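Local coordinates for protein Alp7A (PDB 5EC0) that binds ADP as a bacterial actin-like protein and probably forms cytoskeletal filaments that segregate plasmids, at residues L129-L133 and S235-N239. Numbering follows the deposited sequence.
Sequences LPIWL and SFVSN
Ile131, in the mt rotamer, lays its CG2 methyl over the backbone of the extended strand 236-239, 3.8 Å from Phe236 CB in apolar van der Waals contact and 4.0 Å from Val237 N. Its CD1 end lies at the edge of the Phe236 ring (chi1 m), near its plane. Alternation along the strand aims Phe236 and Ser238 at residues 129-133 and turns Val237 and Asn239 away. In this actin-like fold the two lobes meet at this point near the nucleotide cleft: a strand of the N-terminal sheet ends at Leu129, Pro130 occupies the N-cap position of the short helix beginning at Ile131, and that helix meets an outermost strand of the C-terminal domain's five-stranded sheet. The nearest CA atoms are those of Trp132 and Ser238, 5.2 Å apart. Trp132, chi1 p, merely packs CB 3.3 Å from Ser238 OG, then leads its indole away; its side chain lies about 5 Å from that of ADP-binding Asn12. Ser238 OG, chi1 t, hydrogen-bonds Asp219; Lys135 NZ hydrogen-bonds Phe236 O.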
ATOM      1  N   LEU A 129     -10.074   0.400   2.644  1.00 26.31           N
ATOM      2  CA  LEU A 129     -10.605   0.098   1.309  1.00 26.67           C
ATOM      3  C   LEU A 129     -10.343   1.237   0.320  1.00 28.13           C
ATOM      4  O   LEU A 129     -10.417   2.408   0.688  1.00 37.97           O
ATOM      5  CB  LEU A 129     -12.108  -0.172   1.368  1.00 24.67           C
ATOM      6  CG  LEU A 129     -12.552  -1.520   1.932  1.00 29.58           C
ATOM      7  CD1 LEU A 129     -14.059  -1.616   1.842  1.00 23.94           C
ATOM      8  CD2 LEU A 129     -11.878  -2.648   1.166  1.00 24.85           C
ATOM      9  N   PRO A 130     -10.063   0.893  -0.940  1.00 25.44           N
ATOM     10  CA  PRO A 130      -9.855   1.906  -1.990  1.00 29.89           C
ATOM     11  C   PRO A 130     -11.141   2.660  -2.342  1.00 27.96           C
ATOM     12  O   PRO A 130     -12.238   2.100  -2.282  1.00 28.48           O
ATOM     13  CB  PRO A 130      -9.353   1.085  -3.190  1.00 25.59           C
ATOM     14  CG  PRO A 130      -9.924  -0.311  -2.981  1.00 24.25           C
ATOM     15  CD  PRO A 130      -9.992  -0.491  -1.457  1.00 26.98           C
ATOM     16  N   ILE A 131     -10.995   3.927  -2.715  1.00 26.44           N
ATOM     17  CA  ILE A 131     -12.140   4.771  -3.020  1.00 22.60           C
ATOM     18  C   ILE A 131     -12.935   4.241  -4.208  1.00 26.50           C
ATOM     19  O   ILE A 131     -14.168   4.343  -4.232  1.00 33.03           O
ATOM     20  CB  ILE A 131     -11.689   6.239  -3.249  1.00 29.37           C
ATOM     21  CG1 ILE A 131     -11.177   6.814  -1.930  1.00 20.97           C
ATOM     22  CG2 ILE A 131     -12.834   7.120  -3.785  1.00 29.37           C
ATOM     23  CD1 ILE A 131     -10.489   8.142  -2.068  1.00 22.51           C
ATOM     24  N   TRP A 132     -12.258   3.636  -5.177  1.00 23.85           N
ATOM     25  CA  TRP A 132     -12.968   3.176  -6.361  1.00 27.81           C
ATOM     26  C   TRP A 132     -13.938   2.060  -5.966  1.00 30.60           C
ATOM     27  O   TRP A 132     -14.994   1.899  -6.571  1.00 37.64           O
ATOM     28  CB  TRP A 132     -12.002   2.696  -7.455  1.00 32.38           C
ATOM     29  CG  TRP A 132     -11.230   1.431  -7.121  1.00 41.09           C
ATOM     30  CD1 TRP A 132      -9.929   1.353  -6.698  1.00 41.76           C
ATOM     31  CD2 TRP A 132     -11.706   0.073  -7.201  1.00 37.11           C
ATOM     32  NE1 TRP A 132      -9.571   0.041  -6.515  1.00 42.24           N
ATOM     33  CE2 TRP A 132     -10.635  -0.759  -6.808  1.00 41.88           C
ATOM     34  CE3 TRP A 132     -12.927  -0.507  -7.568  1.00 42.84           C
ATOM     35  CZ2 TRP A 132     -10.756  -2.153  -6.768  1.00 44.72           C
ATOM     36  CZ3 TRP A 132     -13.046  -1.894  -7.518  1.00 43.51           C
ATOM     37  CH2 TRP A 132     -11.964  -2.701  -7.123  1.00 45.38           C
ATOM     38  N   LEU A 133     -13.576   1.287  -4.948  1.00 28.82           N
ATOM     39  CA  LEU A 133     -14.477   0.254  -4.454  1.00 34.59           C
ATOM     40  C   LEU A 133     -15.609   0.840  -3.581  1.00 32.40           C
ATOM     41  O   LEU A 133     -16.754   0.464  -3.732  1.00 29.74           O
ATOM     42  CB  LEU A 133     -13.687  -0.802  -3.680  1.00 32.08           C
ATOM     43  CG  LEU A 133     -14.479  -2.031  -3.251  1.00 34.49           C
ATOM     44  CD1 LEU A 133     -15.334  -2.558  -4.407  1.00 38.35           C
ATOM     45  CD2 LEU A 133     -13.539  -3.099  -2.787  1.00 29.62           C
ATOM     46  N   SER A 235     -16.363  14.527  -2.233  1.00 36.55           N
ATOM     47  CA  SER A 235     -14.982  14.903  -1.937  1.00 42.57           C
ATOM     48  C   SER A 235     -14.009  13.745  -2.144  1.00 41.47           C
ATOM     49  O   SER A 235     -12.807  13.893  -1.910  1.00 31.28           O
ATOM     50  CB  SER A 235     -14.864  15.418  -0.501  1.00 42.20           C
ATOM     51  OG  SER A 235     -15.771  16.482  -0.264  1.00 37.99           O
ATOM     52  N   PHE A 236     -14.545  12.603  -2.575  1.00 33.36           N
ATOM     53  CA  PHE A 236     -13.765  11.388  -2.811  1.00 33.89           C
ATOM     54  C   PHE A 236     -13.851  11.009  -4.276  1.00 35.40           C
ATOM     55  O   PHE A 236     -14.942  10.707  -4.759  1.00 43.29           O
ATOM     56  CB  PHE A 236     -14.288  10.192  -1.994  1.00 32.40           C
ATOM     57  CG  PHE A 236     -14.240  10.357  -0.500  1.00 31.76           C
ATOM     58  CD1 PHE A 236     -15.282  10.985   0.180  1.00 36.30           C
ATOM     59  CD2 PHE A 236     -13.207   9.794   0.237  1.00 30.32           C
ATOM     60  CE1 PHE A 236     -15.262  11.098   1.561  1.00 32.57           C
ATOM     61  CE2 PHE A 236     -13.168   9.902   1.620  1.00 30.02           C
ATOM     62  CZ  PHE A 236     -14.202  10.556   2.287  1.00 31.12           C
ATOM     63  N   VAL A 237     -12.728  10.977  -4.990  1.00 35.55           N
ATOM     64  CA  VAL A 237     -12.785  10.611  -6.403  1.00 33.15           C
ATOM     65  C   VAL A 237     -11.662   9.647  -6.787  1.00 40.73           C
ATOM     66  O   VAL A 237     -10.528   9.806  -6.351  1.00 36.91           O
ATOM     67  CB  VAL A 237     -12.734  11.866  -7.304  1.00 36.36           C
ATOM     68  CG1 VAL A 237     -12.567  11.481  -8.766  1.00 35.03           C
ATOM     69  CG2 VAL A 237     -13.998  12.726  -7.116  1.00 35.82           C
ATOM     70  N   SER A 238     -12.001   8.632  -7.585  1.00 39.78           N
ATOM     71  CA  SER A 238     -11.017   7.698  -8.118  1.00 32.57           C
ATOM     72  C   SER A 238     -10.944   7.749  -9.651  1.00 33.84           C
ATOM     73  O   SER A 238     -11.975   7.803 -10.317  1.00 41.98           O
ATOM     74  CB  SER A 238     -11.340   6.281  -7.654  1.00 45.56           C
ATOM     75  OG  SER A 238     -10.249   5.412  -7.895  1.00 45.04           O
ATOM     76  N   ASN A 239      -9.728   7.730 -10.207  1.00 33.65           N
ATOM     77  CA  ASN A 239      -9.527   7.695 -11.671  1.00 44.69           C
ATOM     78  C   ASN A 239      -8.870   6.415 -12.172  1.00 54.65           C
ATOM     79  O   ASN A 239      -8.057   5.833 -11.456  1.00 56.47           O
ATOM     80  CB  ASN A 239      -8.658   8.864 -12.111  1.00 57.43           C
ATOM     81  CG  ASN A 239      -9.362  10.185 -12.008  1.00 63.88           C
ATOM     82  OD1 ASN A 239     -10.205  10.519 -12.836  1.00 68.76           O
ATOM     83  ND2 ASN A 239      -9.012  10.958 -10.989  1.00 69.19           N
TER